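Long-range contact in uncharacterized protein Dfer_1899 (PDB 5HX0), which is of unknown function but belongs to the sialidase-like BNR repeat proteins and probably folds as a six-bladed beta-propeller: residues V255-S267 and A278-A292. Numbering follows the deposited sequence. Where two conformers were deposited one is given.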
# COMPACT_ATOMS: atom_id res chain seq x y z
N VAL A 255 -15.27 -29.17 -9.53
CA VAL A 255 -14.32 -29.48 -10.60
C VAL A 255 -13.45 -30.68 -10.27
O VAL A 255 -13.23 -31.55 -11.10
CB VAL A 255 -13.46 -28.24 -10.92
CG1 VAL A 255 -12.28 -28.62 -11.82
CG2 VAL A 255 -14.32 -27.14 -11.56
N ALA A 256 -12.89 -30.71 -9.06
CA ALA A 256 -12.04 -31.83 -8.65
C ALA A 256 -12.12 -31.93 -7.14
O ALA A 256 -11.82 -30.96 -6.43
CB ALA A 256 -10.59 -31.64 -9.10
N VAL A 257 -12.55 -33.10 -6.65
CA VAL A 257 -12.72 -33.37 -5.22
C VAL A 257 -12.25 -34.80 -4.97
O VAL A 257 -12.56 -35.71 -5.75
CB VAL A 257 -14.18 -33.20 -4.75
CG1 VAL A 257 -14.28 -33.29 -3.24
CG2 VAL A 257 -14.79 -31.91 -5.26
N ASP A 258 -11.51 -35.00 -3.89
CA ASP A 258 -11.07 -36.33 -3.52
C ASP A 258 -11.07 -36.45 -2.01
O ASP A 258 -10.94 -35.46 -1.30
CB ASP A 258 -9.67 -36.65 -4.04
CG ASP A 258 -9.31 -38.11 -3.87
OD1 ASP A 258 -9.94 -38.94 -4.53
OD2 ASP A 258 -8.41 -38.42 -3.07
N GLU A 259 -11.19 -37.69 -1.51
CA GLU A 259 -11.18 -37.90 -0.07
C GLU A 259 -9.83 -37.58 0.54
O GLU A 259 -9.76 -37.16 1.70
CB GLU A 259 -11.57 -39.34 0.28
CG GLU A 259 -13.04 -39.65 0.11
CD GLU A 259 -13.92 -38.74 0.96
OE1 GLU A 259 -13.52 -38.39 2.09
OE2 GLU A 259 -15.02 -38.37 0.48
N LYS A 260 -8.74 -37.80 -0.19
CA LYS A 260 -7.41 -37.56 0.35
C LYS A 260 -6.62 -36.50 -0.40
O LYS A 260 -5.94 -35.70 0.23
CB LYS A 260 -6.60 -38.87 0.36
CG LYS A 260 -7.10 -39.86 1.40
CD LYS A 260 -6.25 -41.12 1.44
CE LYS A 260 -6.94 -42.19 2.27
NZ LYS A 260 -8.30 -42.52 1.75
N VAL A 261 -6.67 -36.50 -1.72
CA VAL A 261 -5.85 -35.60 -2.53
C VAL A 261 -6.48 -34.20 -2.52
O VAL A 261 -7.70 -34.06 -2.68
CB VAL A 261 -5.72 -36.14 -3.95
CG1 VAL A 261 -4.94 -35.20 -4.83
CG2 VAL A 261 -5.06 -37.55 -3.93
N SER A 262 -5.64 -33.17 -2.34
CA SER A 262 -6.10 -31.78 -2.41
C SER A 262 -5.90 -31.23 -3.82
O SER A 262 -4.94 -31.59 -4.52
CB SER A 262 -5.34 -30.87 -1.44
OG SER A 262 -5.63 -31.12 -0.07
N PHE A 263 -6.81 -30.37 -4.24
CA PHE A 263 -6.70 -29.62 -5.48
C PHE A 263 -6.76 -28.15 -5.11
O PHE A 263 -7.66 -27.75 -4.36
CB PHE A 263 -7.82 -29.99 -6.45
CG PHE A 263 -7.87 -31.46 -6.75
CD1 PHE A 263 -7.04 -32.00 -7.72
CD2 PHE A 263 -8.69 -32.30 -6.02
CE1 PHE A 263 -7.05 -33.38 -7.97
CE2 PHE A 263 -8.72 -33.65 -6.26
CZ PHE A 263 -7.89 -34.20 -7.25
N ASN A 264 -5.80 -27.35 -5.56
CA ASN A 264 -5.80 -25.94 -5.18
C ASN A 264 -5.64 -25.05 -6.41
O ASN A 264 -6.65 -24.71 -7.05
CB ASN A 264 -4.75 -25.65 -4.08
CG ASN A 264 -3.39 -26.35 -4.31
OD1 ASN A 264 -2.72 -26.10 -5.31
ND2 ASN A 264 -2.97 -27.17 -3.36
N GLU A 265 -4.42 -24.69 -6.78
CA GLU A 265 -4.24 -23.72 -7.87
C GLU A 265 -4.65 -24.32 -9.21
O GLU A 265 -4.26 -25.43 -9.55
CB GLU A 265 -2.78 -23.27 -7.90
CG GLU A 265 -2.46 -22.53 -6.65
CD GLU A 265 -1.00 -22.19 -6.51
OE1 GLU A 265 -0.15 -22.78 -7.21
OE2 GLU A 265 -0.70 -21.32 -5.68
N ALA A 266 -5.47 -23.58 -9.97
CA ALA A 266 -6.07 -24.13 -11.18
C ALA A 266 -6.20 -23.03 -12.22
O ALA A 266 -6.65 -21.93 -11.90
CB ALA A 266 -7.46 -24.71 -10.87
N SER A 267 -5.82 -23.34 -13.46
CA SER A 267 -6.11 -22.49 -14.61
C SER A 267 -7.19 -23.14 -15.46
O SER A 267 -7.18 -24.36 -15.65
CB SER A 267 -4.86 -22.24 -15.46
OG SER A 267 -4.01 -21.27 -14.84
N ALA A 278 -9.80 -27.77 -16.90
CA ALA A 278 -9.08 -27.18 -15.77
C ALA A 278 -7.78 -27.93 -15.52
O ALA A 278 -7.79 -29.16 -15.43
CB ALA A 278 -9.95 -27.18 -14.50
N PHE A 279 -6.68 -27.19 -15.39
CA PHE A 279 -5.35 -27.76 -15.16
C PHE A 279 -4.95 -27.51 -13.71
O PHE A 279 -4.83 -26.35 -13.29
CB PHE A 279 -4.32 -27.16 -16.11
CG PHE A 279 -4.65 -27.32 -17.58
CD1 PHE A 279 -4.42 -28.55 -18.23
CD2 PHE A 279 -5.17 -26.26 -18.31
CE1 PHE A 279 -4.71 -28.71 -19.59
CE2 PHE A 279 -5.48 -26.42 -19.68
CZ PHE A 279 -5.24 -27.65 -20.32
N LEU A 280 -4.71 -28.58 -12.95
CA LEU A 280 -4.81 -28.55 -11.49
C LEU A 280 -3.50 -28.90 -10.80
O LEU A 280 -2.88 -29.93 -11.09
CB LEU A 280 -5.90 -29.52 -11.03
CG LEU A 280 -7.20 -29.49 -11.83
CD1 LEU A 280 -8.07 -30.65 -11.42
CD2 LEU A 280 -7.93 -28.16 -11.60
N ARG A 281 -3.08 -28.05 -9.87
CA ARG A 281 -2.03 -28.37 -8.91
C ARG A 281 -2.60 -29.22 -7.77
O ARG A 281 -3.70 -28.97 -7.28
CB ARG A 281 -1.42 -27.09 -8.34
CG ARG A 281 -0.48 -27.31 -7.15
CD ARG A 281 0.07 -25.97 -6.63
NE ARG A 281 0.92 -26.17 -5.46
CZ ARG A 281 1.70 -25.24 -4.91
NH1 ARG A 281 1.73 -24.01 -5.41
NH2 ARG A 281 2.47 -25.53 -3.87
N THR A 282 -1.85 -30.22 -7.32
CA THR A 282 -2.32 -31.12 -6.28
C THR A 282 -1.44 -31.03 -5.04
O THR A 282 -0.30 -30.57 -5.09
CB THR A 282 -2.36 -32.59 -6.74
OG1 THR A 282 -1.06 -32.97 -7.22
CG2 THR A 282 -3.41 -32.82 -7.84
N ALA A 283 -1.98 -31.51 -3.92
CA ALA A 283 -1.21 -31.85 -2.73
C ALA A 283 -1.58 -33.27 -2.34
O ALA A 283 -2.75 -33.66 -2.45
CB ALA A 283 -1.48 -30.87 -1.56
N GLY A 284 -0.59 -34.06 -1.93
CA GLY A 284 -0.85 -35.44 -1.59
C GLY A 284 -0.83 -36.40 -2.76
O GLY A 284 -1.29 -37.54 -2.62
N LEU A 285 -0.32 -35.99 -3.91
CA LEU A 285 -0.26 -36.87 -5.07
C LEU A 285 1.09 -36.73 -5.76
O LEU A 285 1.19 -36.81 -6.99
CB LEU A 285 -1.40 -36.59 -6.05
CG LEU A 285 -1.78 -37.68 -7.06
CD1 LEU A 285 -2.20 -38.97 -6.34
CD2 LEU A 285 -2.91 -37.20 -7.96
N GLY A 286 2.15 -36.53 -4.98
CA GLY A 286 3.50 -36.53 -5.53
C GLY A 286 3.75 -35.45 -6.56
O GLY A 286 4.50 -35.68 -7.51
N ASP A 287 3.09 -34.29 -6.41
CA ASP A 287 3.17 -33.17 -7.35
C ASP A 287 2.66 -33.54 -8.75
O ASP A 287 3.05 -32.92 -9.75
CB ASP A 287 4.60 -32.61 -7.44
CG ASP A 287 4.64 -31.20 -8.06
OD1 ASP A 287 3.64 -30.47 -7.93
OD2 ASP A 287 5.65 -30.82 -8.67
N GLN A 288 1.79 -34.53 -8.84
CA GLN A 288 1.23 -34.89 -10.14
C GLN A 288 0.29 -33.79 -10.62
O GLN A 288 -0.63 -33.38 -9.91
CB GLN A 288 0.47 -36.21 -10.03
CG GLN A 288 -0.15 -36.67 -11.31
CD GLN A 288 0.85 -37.25 -12.28
OE1 GLN A 288 0.60 -37.27 -13.48
NE2 GLN A 288 1.98 -37.73 -11.77
N ALA A 289 0.53 -33.31 -11.84
CA ALA A 289 -0.35 -32.30 -12.43
C ALA A 289 -1.59 -32.99 -13.00
O ALA A 289 -1.47 -34.00 -13.71
CB ALA A 289 0.40 -31.54 -13.53
N CYS A 290 -2.77 -32.48 -12.67
CA CYS A 290 -4.00 -33.17 -13.05
C CYS A 290 -4.87 -32.30 -13.95
O CYS A 290 -4.65 -31.10 -14.12
CB CYS A 290 -4.79 -33.60 -11.81
SG CYS A 290 -3.93 -34.92 -10.89
N ILE A 291 -5.89 -32.94 -14.52
CA ILE A 291 -6.80 -32.25 -15.44
C ILE A 291 -8.22 -32.73 -15.14
O ILE A 291 -8.43 -33.89 -14.77
CB ILE A 291 -6.41 -32.51 -16.91
CG1 ILE A 291 -7.22 -31.65 -17.88
CG2 ILE A 291 -6.53 -34.02 -17.25
CD1 ILE A 291 -6.75 -31.73 -19.34
N ALA A 292 -9.18 -31.83 -15.26
CA ALA A 292 -10.59 -32.19 -15.21
C ALA A 292 -11.31 -31.49 -16.35
O ALA A 292 -10.96 -30.36 -16.72
CB ALA A 292 -11.22 -31.82 -13.85
O HOH W 1 -0.04 -28.23 -3.62
O HOH W 2 -2.76 -24.95 -11.93
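R281 and E265 extend side by side from neighbouring antiparallel strands. R281 leaves its strand with CG opposite the backbone N (chi1 170°) and stays extended to NE, and its NH1 donates to E265 OE1 in a 2.9 Å salt bridge. The carboxylate oxygen lies at the guanidinium edge, whereas the nitrogen reaches it from above the carboxylate plane, the two planes standing 80° apart. E265 OE2 is held separately by Y368 OH. N264 crosses the arginine stem, its OD1 3.1 Å from R281 CD, and the same oxygen accepts from E265 N, which, with the water on ND2, helps hold the amide's rotation. That water accepts hydrogen bonds from N264 ND2 and R281 NE and donates one to T282 O. Between the F263–T282 and A266–L280 pairs of hairpin 262-270/276-283, the first two strands of a four-stranded antiparallel blade consistent with a sialidase-like propeller, a beta bulge shifts the register by one, so that R281 N bonds E265 O at 2.9 Å while N264 N bonds R281 O. On the face carrying F263 and A266, L280 forks: CD1 meets A256 CB and CD2 meets A266 CB, both at 3.6 Å. A256 CB also sits over the centre of the F263 ring.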